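Long-range contacts in Mlr6093 protein (Mesorhizobium loti, PDB 2QJ8), which probably acts as a zinc-dependent hydrolase of the aspartoacylase family, cleaving ester bonds or carbon-nitrogen bonds of linear amides: residues V137-S142 and F202-F207; P151-H156 and K172-P177. One frame throughout, in Å; residues are numbered along the deposited sequence.

Contact 1 of 2, residues V137-S142 and F202-F207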
ATOM      1  N   VAL A 137      17.803   5.467 -20.208  1.00 26.84           N
ATOM      2  CA  VAL A 137      17.074   4.472 -19.470  1.00 25.10           C
ATOM      3  C   VAL A 137      16.004   5.197 -18.664  1.00 24.64           C
ATOM      4  O   VAL A 137      16.297   6.193 -17.992  1.00 22.36           O
ATOM      5  CB  VAL A 137      17.940   3.624 -18.517  1.00 25.14           C
ATOM      6  CG1 VAL A 137      17.028   2.671 -17.762  1.00 22.52           C
ATOM      7  CG2 VAL A 137      19.025   2.859 -19.268  1.00 27.48           C
ATOM      8  N   LEU A 138      14.778   4.699 -18.763  1.00 25.86           N
ATOM      9  CA  LEU A 138      13.631   5.178 -18.006  1.00 26.97           C
ATOM     10  C   LEU A 138      13.224   4.070 -17.029  1.00 27.28           C
ATOM     11  O   LEU A 138      12.739   3.020 -17.469  1.00 27.69           O
ATOM     12  CB  LEU A 138      12.462   5.538 -18.933  1.00 27.55           C
ATOM     13  CG  LEU A 138      11.092   5.884 -18.296  1.00 26.57           C
ATOM     14  CD1 LEU A 138      11.169   7.077 -17.306  1.00 24.40           C
ATOM     15  CD2 LEU A 138      10.104   6.153 -19.396  1.00 24.09           C
ATOM     16  N   ASP A 139      13.415   4.295 -15.725  1.00 26.56           N
ATOM     17  CA  ASP A 139      13.001   3.322 -14.693  1.00 28.90           C
ATOM     18  C   ASP A 139      11.700   3.793 -14.042  1.00 31.39           C
ATOM     19  O   ASP A 139      11.613   4.928 -13.579  1.00 30.26           O
ATOM     20  CB  ASP A 139      14.111   3.127 -13.665  1.00 29.40           C
ATOM     21  CG  ASP A 139      13.787   2.033 -12.603  1.00 37.77           C
ATOM     22  OD1 ASP A 139      13.342   0.900 -12.924  1.00 31.44           O
ATOM     23  OD2 ASP A 139      14.033   2.318 -11.414  1.00 39.50           O
ATOM     24  N   LEU A 140      10.689   2.910 -14.035  1.00 30.82           N
ATOM     25  CA  LEU A 140       9.381   3.149 -13.429  1.00 31.15           C
ATOM     26  C   LEU A 140       9.556   2.585 -12.009  1.00 31.12           C
ATOM     27  O   LEU A 140       9.382   1.389 -11.759  1.00 29.91           O
ATOM     28  CB  LEU A 140       8.282   2.488 -14.255  1.00 30.34           C
ATOM     29  CG  LEU A 140       8.345   2.809 -15.767  1.00 31.94           C
ATOM     30  CD1 LEU A 140       7.269   2.056 -16.529  1.00 22.73           C
ATOM     31  CD2 LEU A 140       8.271   4.326 -16.088  1.00 26.56           C
ATOM     32  N   HIS A 141       9.930   3.489 -11.097  1.00 31.51           N
ATOM     33  CA  HIS A 141      10.495   3.139  -9.776  1.00 33.93           C
ATOM     34  C   HIS A 141       9.525   3.150  -8.585  1.00 35.11           C
ATOM     35  O   HIS A 141       8.603   3.976  -8.498  1.00 36.03           O
ATOM     36  CB  HIS A 141      11.668   4.077  -9.516  1.00 33.28           C
ATOM     37  CG  HIS A 141      12.418   3.804  -8.253  1.00 39.11           C
ATOM     38  ND1 HIS A 141      12.266   4.575  -7.120  1.00 41.03           N
ATOM     39  CD2 HIS A 141      13.321   2.840  -7.940  1.00 40.62           C
ATOM     40  CE1 HIS A 141      13.040   4.094  -6.159  1.00 43.18           C
ATOM     41  NE2 HIS A 141      13.691   3.041  -6.631  1.00 40.60           N
ATOM     42  N   SER A 142       9.726   2.183  -7.697  1.00 34.96           N
ATOM     43  CA  SER A 142       8.900   2.058  -6.531  1.00 37.07           C
ATOM     44  C   SER A 142       9.471   2.929  -5.454  1.00 35.54           C
ATOM     45  O   SER A 142      10.546   2.650  -4.970  1.00 33.70           O
ATOM     46  CB  SER A 142       8.895   0.625  -6.032  1.00 37.74           C
ATOM     47  OG  SER A 142       8.100   0.537  -4.861  1.00 39.97           O
ATOM     48  N   PHE A 202      19.665   8.929 -17.347  1.00 29.35           N
ATOM     49  CA  PHE A 202      18.922   8.005 -16.512  1.00 27.93           C
ATOM     50  C   PHE A 202      17.795   8.786 -15.845  1.00 27.84           C
ATOM     51  O   PHE A 202      18.073   9.745 -15.114  1.00 27.13           O
ATOM     52  CB  PHE A 202      19.852   7.386 -15.483  1.00 27.38           C
ATOM     53  CG  PHE A 202      19.192   6.396 -14.554  1.00 30.06           C
ATOM     54  CD1 PHE A 202      18.311   5.411 -15.037  1.00 35.08           C
ATOM     55  CD2 PHE A 202      19.512   6.389 -13.201  1.00 34.69           C
ATOM     56  CE1 PHE A 202      17.726   4.482 -14.197  1.00 30.33           C
ATOM     57  CE2 PHE A 202      18.933   5.442 -12.336  1.00 36.05           C
ATOM     58  CZ  PHE A 202      18.029   4.490 -12.841  1.00 35.03           C
ATOM     59  N   ILE A 203      16.552   8.371 -16.110  1.00 27.57           N
ATOM     60  CA  ILE A 203      15.334   9.024 -15.605  1.00 26.16           C
ATOM     61  C   ILE A 203      14.521   8.043 -14.751  1.00 29.37           C
ATOM     62  O   ILE A 203      14.265   6.917 -15.151  1.00 26.08           O
ATOM     63  CB  ILE A 203      14.535   9.664 -16.775  1.00 28.05           C
ATOM     64  CG1 ILE A 203      15.342  10.842 -17.337  1.00 30.82           C
ATOM     65  CG2 ILE A 203      13.220  10.192 -16.328  1.00 22.33           C
ATOM     66  CD1 ILE A 203      14.725  11.449 -18.538  1.00 29.79           C
ATOM     67  N   CYS A 204      14.185   8.488 -13.536  1.00 32.68           N
ATOM     68  CA  CYS A 204      13.470   7.692 -12.567  0.50 33.00           C
ATOM     69  C   CYS A 204      12.138   8.363 -12.215  1.00 31.56           C
ATOM     70  O   CYS A 204      12.140   9.421 -11.590  1.00 31.07           O
ATOM     71  CB  CYS A 204      14.382   7.566 -11.349  0.50 33.89           C
ATOM     72  SG  CYS A 204      13.884   6.371 -10.173  0.50 40.05           S
ATOM     73  N   THR A 205      11.028   7.754 -12.631  1.00 32.05           N
ATOM     74  CA  THR A 205       9.687   8.269 -12.337  1.00 33.95           C
ATOM     75  C   THR A 205       9.271   7.574 -11.042  1.00 32.01           C
ATOM     76  O   THR A 205       9.513   6.391 -10.889  1.00 35.33           O
ATOM     77  CB  THR A 205       8.708   7.983 -13.448  1.00 31.79           C
ATOM     78  OG1 THR A 205       8.618   6.580 -13.608  1.00 42.53           O
ATOM     79  CG2 THR A 205       9.190   8.601 -14.767  1.00 31.49           C
ATOM     80  N   GLU A 206       8.648   8.302 -10.126  1.00 31.95           N
ATOM     81  CA  GLU A 206       8.350   7.765  -8.794  1.00 29.57           C
ATOM     82  C   GLU A 206       6.914   7.371  -8.571  1.00 32.03           C
ATOM     83  O   GLU A 206       6.012   8.186  -8.764  1.00 34.65           O
ATOM     84  CB  GLU A 206       8.758   8.755  -7.714  1.00 28.57           C
ATOM     85  CG  GLU A 206      10.241   9.079  -7.666  1.00 31.88           C
ATOM     86  CD  GLU A 206      11.166   7.902  -7.360  1.00 36.32           C
ATOM     87  OE1 GLU A 206      10.751   6.914  -6.725  1.00 36.40           O
ATOM     88  OE2 GLU A 206      12.356   7.987  -7.742  1.00 45.68           O
ATOM     89  N   PHE A 207       6.748   6.118  -8.128  1.00 35.44           N
ATOM     90  CA  PHE A 207       5.459   5.488  -7.820  1.00 35.93           C
ATOM     91  C   PHE A 207       5.438   5.128  -6.334  1.00 37.15           C
ATOM     92  O   PHE A 207       6.327   4.406  -5.864  1.00 37.94           O
ATOM     93  CB  PHE A 207       5.252   4.206  -8.653  1.00 34.59           C
ATOM     94  CG  PHE A 207       5.116   4.444 -10.152  1.00 37.52           C
ATOM     95  CD1 PHE A 207       6.235   4.601 -10.958  1.00 39.03           C
ATOM     96  CD2 PHE A 207       3.859   4.489 -10.761  1.00 41.58           C
ATOM     97  CE1 PHE A 207       6.101   4.808 -12.325  1.00 35.68           C
ATOM     98  CE2 PHE A 207       3.734   4.686 -12.141  1.00 37.86           C
ATOM     99  CZ  PHE A 207       4.870   4.868 -12.913  1.00 35.63           C
TER
HETATM  100  O   HOH W   1       6.016   1.847  -4.201  1.00 34.47           O
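The ring of F202 slants against V137 and D139: its CD1 comes to 3.9 Å from V137 CB, while CE1 reaches D139 CB. The two strands run parallel in exact register. I203 takes both backbone bonds, its N donating to V137 O (2.9 Å) and its O receiving from D139 N. On the other sheet face its CG2 meets L138 CD1. C204, modelled in two conformers, sits beside D139 and H141, so the placement of its SG near the imidazole is tentative. T205 repeats the pattern: its N bonds to D139 O at 3.0 Å and its O accepts from H141 N. Its OG1 adds a weak bond to D139 O and touches L140 CD2, whereas CG2 lies 3.6 Å from L138 CD1.

E206 carries a bond between side chains, a His-carboxylate hydrogen bond. A bend at chi2 (-62°) curls its chain alongside H141, and H141 ND1 donates to E206 OE1 at 2.8 Å. The bond is nearly straight (172°) and meets OE1 on the syn side, somewhat tilted out of the carboxylate plane, while OE1 itself lies in the imidazole plane; the two planes stand 79° apart. Such a link should restrain rotation of the ring. F207 N finally bonds to H141 O, which also lies at the edge of the F207 ring, and F207 CE1 packs 3.7 Å from L140 CB.

D139 OD1 is held by T51 OG1, and F207 stacks on Y220. These adjacent parallel strands lie near the centre of the chain, consistent with the alpha/beta fold of M14-like hydrolases, with strand 47-52 beside 137-142 and strand 152-155 beside 202-207. Helix 190-197 packs on V137 and F202, while helix 161-172 meets I203 on the opposite face.

Contact 2 of 2, residues P151-H156 and K172-P177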
ATOM      1  N   PRO A 151       3.372  12.316  -8.099  1.00 29.03           N
ATOM      2  CA  PRO A 151       3.818  11.755  -9.394  1.00 28.81           C
ATOM      3  C   PRO A 151       4.912  12.696  -9.870  1.00 27.60           C
ATOM      4  O   PRO A 151       4.679  13.891 -10.033  1.00 29.24           O
ATOM      5  CB  PRO A 151       2.571  11.807 -10.279  1.00 30.10           C
ATOM      6  CG  PRO A 151       1.424  12.038  -9.328  1.00 31.25           C
ATOM      7  CD  PRO A 151       2.003  12.844  -8.195  1.00 30.05           C
ATOM      8  N   SER A 152       6.106  12.145 -10.051  1.00 28.70           N
ATOM      9  CA  SER A 152       7.299  12.965 -10.209  1.00 27.09           C
ATOM     10  C   SER A 152       8.495  12.254 -10.798  1.00 26.49           C
ATOM     11  O   SER A 152       8.435  11.083 -11.102  1.00 26.09           O
ATOM     12  CB  SER A 152       7.712  13.423  -8.777  1.00 27.12           C
ATOM     13  OG  SER A 152       7.929  12.321  -7.908  1.00 27.25           O
ATOM     14  N   ILE A 153       9.547  13.036 -11.021  1.00 27.63           N
ATOM     15  CA  ILE A 153      10.860  12.560 -11.339  1.00 27.51           C
ATOM     16  C   ILE A 153      11.759  13.160 -10.270  1.00 29.67           C
ATOM     17  O   ILE A 153      11.631  14.348  -9.993  1.00 27.47           O
ATOM     18  CB  ILE A 153      11.322  13.026 -12.733  1.00 28.90           C
ATOM     19  CG1 ILE A 153      10.602  12.207 -13.817  1.00 30.10           C
ATOM     20  CG2 ILE A 153      12.802  12.856 -12.880  1.00 27.96           C
ATOM     21  CD1 ILE A 153      10.682  12.790 -15.164  1.00 23.63           C
ATOM     22  N   ILE A 154      12.613  12.337  -9.654  1.00 26.02           N
ATOM     23  CA  ILE A 154      13.607  12.792  -8.680  1.00 28.03           C
ATOM     24  C   ILE A 154      14.940  12.796  -9.414  1.00 30.05           C
ATOM     25  O   ILE A 154      15.350  11.764  -9.945  1.00 30.53           O
ATOM     26  CB  ILE A 154      13.745  11.875  -7.433  1.00 30.64           C
ATOM     27  CG1 ILE A 154      12.423  11.790  -6.667  1.00 27.07           C
ATOM     28  CG2 ILE A 154      14.892  12.374  -6.486  1.00 28.12           C
ATOM     29  CD1 ILE A 154      12.489  10.867  -5.472  1.00 31.26           C
ATOM     30  N   SER A 155      15.560  13.969  -9.467  1.00 29.85           N
ATOM     31  CA  SER A 155      16.819  14.250 -10.125  1.00 33.00           C
ATOM     32  C   SER A 155      17.887  14.393  -9.052  1.00 32.85           C
ATOM     33  O   SER A 155      17.772  15.258  -8.183  1.00 31.05           O
ATOM     34  CB  SER A 155      16.750  15.598 -10.882  1.00 34.11           C
ATOM     35  OG  SER A 155      15.831  15.583 -11.962  1.00 41.93           O
ATOM     36  N   HIS A 156      18.906  13.549  -9.102  1.00 31.38           N
ATOM     37  CA  HIS A 156      20.013  13.606  -8.162  1.00 32.72           C
ATOM     38  C   HIS A 156      21.131  14.527  -8.732  1.00 31.29           C
ATOM     39  O   HIS A 156      21.587  14.299  -9.861  1.00 29.70           O
ATOM     40  CB  HIS A 156      20.536  12.186  -7.915  1.00 32.83           C
ATOM     41  CG  HIS A 156      21.528  12.104  -6.804  1.00 33.92           C
ATOM     42  ND1 HIS A 156      22.773  12.693  -6.870  1.00 34.43           N
ATOM     43  CD2 HIS A 156      21.463  11.497  -5.599  1.00 32.35           C
ATOM     44  CE1 HIS A 156      23.429  12.452  -5.753  1.00 39.98           C
ATOM     45  NE2 HIS A 156      22.659  11.723  -4.969  1.00 35.39           N
ATOM     46  N   LYS A 172      12.018  17.480 -16.859  1.00 27.07           N
ATOM     47  CA  LYS A 172      11.018  18.545 -16.798  1.00 28.68           C
ATOM     48  C   LYS A 172      10.013  18.505 -17.952  1.00 28.48           C
ATOM     49  O   LYS A 172       8.843  18.834 -17.747  1.00 22.87           O
ATOM     50  CB  LYS A 172      11.700  19.924 -16.748  1.00 30.39           C
ATOM     51  CG  LYS A 172      12.378  20.228 -15.407  1.00 30.91           C
ATOM     52  CD  LYS A 172      13.139  21.567 -15.463  1.00 33.22           C
ATOM     53  CE  LYS A 172      13.782  21.908 -14.118  1.00 39.89           C
ATOM     54  NZ  LYS A 172      14.656  23.134 -14.170  1.00 41.38           N
ATOM     55  N   ALA A 173      10.485  18.095 -19.140  1.00 29.21           N
ATOM     56  CA  ALA A 173       9.659  17.902 -20.336  1.00 29.06           C
ATOM     57  C   ALA A 173       8.576  16.793 -20.205  1.00 28.57           C
ATOM     58  O   ALA A 173       7.704  16.724 -21.056  1.00 27.59           O
ATOM     59  CB  ALA A 173      10.544  17.629 -21.586  1.00 27.07           C
ATOM     60  N   PHE A 174       8.639  15.945 -19.170  1.00 27.43           N
ATOM     61  CA  PHE A 174       7.585  14.955 -18.878  1.00 26.86           C
ATOM     62  C   PHE A 174       6.328  15.676 -18.361  1.00 28.11           C
ATOM     63  O   PHE A 174       5.240  15.113 -18.433  1.00 28.50           O
ATOM     64  CB  PHE A 174       8.002  13.924 -17.819  1.00 26.21           C
ATOM     65  CG  PHE A 174       8.890  12.808 -18.325  1.00 26.84           C
ATOM     66  CD1 PHE A 174      10.124  13.071 -18.897  1.00 27.57           C
ATOM     67  CD2 PHE A 174       8.528  11.497 -18.153  1.00 25.42           C
ATOM     68  CE1 PHE A 174      10.949  12.053 -19.312  1.00 27.49           C
ATOM     69  CE2 PHE A 174       9.364  10.463 -18.586  1.00 26.20           C
ATOM     70  CZ  PHE A 174      10.568  10.762 -19.185  1.00 29.13           C
ATOM     71  N   LYS A 175       6.483  16.911 -17.857  1.00 26.99           N
ATOM     72  CA  LYS A 175       5.407  17.706 -17.309  1.00 27.86           C
ATOM     73  C   LYS A 175       4.639  17.019 -16.162  1.00 27.16           C
ATOM     74  O   LYS A 175       3.429  17.138 -16.066  1.00 29.52           O
ATOM     75  CB  LYS A 175       4.460  18.190 -18.417  1.00 27.33           C
ATOM     76  CG  LYS A 175       5.172  18.764 -19.622  1.00 30.64           C
ATOM     77  CD  LYS A 175       4.238  19.573 -20.508  1.00 32.94           C
ATOM     78  CE  LYS A 175       4.895  19.942 -21.843  1.00 40.02           C
ATOM     79  NZ  LYS A 175       6.344  20.356 -21.744  1.00 45.15           N
ATOM     80  N   LEU A 176       5.343  16.268 -15.315  1.00 27.11           N
ATOM     81  CA  LEU A 176       4.731  15.676 -14.137  1.00 25.41           C
ATOM     82  C   LEU A 176       4.518  16.791 -13.082  1.00 28.67           C
ATOM     83  O   LEU A 176       5.125  17.882 -13.188  1.00 28.96           O
ATOM     84  CB  LEU A 176       5.622  14.570 -13.561  1.00 26.98           C
ATOM     85  CG  LEU A 176       5.704  13.301 -14.389  1.00 23.24           C
ATOM     86  CD1 LEU A 176       6.901  12.414 -13.920  1.00 24.98           C
ATOM     87  CD2 LEU A 176       4.381  12.520 -14.365  1.00 28.22           C
ATOM     88  N   PRO A 177       3.607  16.569 -12.110  1.00 28.01           N
ATOM     89  CA  PRO A 177       3.366  17.523 -11.020  1.00 29.02           C
ATOM     90  C   PRO A 177       4.606  18.106 -10.341  1.00 28.37           C
ATOM     91  O   PRO A 177       4.637  19.309 -10.086  1.00 28.91           O
ATOM     92  CB  PRO A 177       2.554  16.694 -10.030  1.00 30.32           C
ATOM     93  CG  PRO A 177       1.755  15.838 -10.888  1.00 27.29           C
ATOM     94  CD  PRO A 177       2.626  15.464 -12.057  1.00 27.02           C
TER
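I153 drives its CD1 methyl onto one face of the F174 ring, standing 3.6 Å from F174 CG and displaced from the ring centre toward the rim. This is a CH-pi contact, with the methyl 20° off the ring normal. The extended chi2 of I153 (164°) holds CD1 anti to CA and carries it out to the phenyl ring. One carbon back, I153 CG1 meets L176 CD1 at 3.7 Å, the two side chains crossing at about a right angle. The same L176 methyl lies 3.5 Å from S152 O, and L176 CB rests against P151 O.

The two prolines close the other end of the patch. Their side chains likewise cross at about a right angle, P151 CD lying 4.0 Å from P177 CG, while P177 CD presses on P151 O at 3.3 Å. No hydrogen bond joins the two segments, so they meet by apolar packing and by carbons set against carbonyl oxygens.

The chain from K172 to P177 is shaped by a type I turn, in which K175 N bonds to K172 O at 3.0 Å. K175 then leaves helical geometry with positive phi (56°), and the chain runs on to present L176 and P177. F174 O accepts from N226 ND2, tying the turn to helix 218-230, and I203 also packs against F174. S152 OG bonds to A150 O, while I153 pairs through its backbone with V178 and L180.

Here the chain leaving helix 161-172 turns back beside the start of strand 152-155 before entering its parallel neighbour, strand 178-182. Such a strand-helix-strand connection within a mixed sheet is consistent with the alpha/beta fold of M14-like zinc hydrolases.

Strands 201-208 and 152-155 are antiparallel neighbours, so the strand of contact 2 lies next to contact 1 in the sheet, with the 172-177 loop packed against that strand; the contact centres are about 10 Å apart. E206 N and S152 O, 3.0 Å apart, probably share a hydrogen bond across that border. On one face E206 CG packs on I154 CD1 at 3.6 Å; on the other, I203 CG2 meets I153 CD1 at 3.8 Å, joining the apolar layers of both contacts. Contact 2 lies within the chain excursion between 137-142 and 202-207. All four segments fall within the aspartoacylase-type catalytic domain, the centres of contacts 1 and 2 lying about 3 and 11 Å from the chain centre.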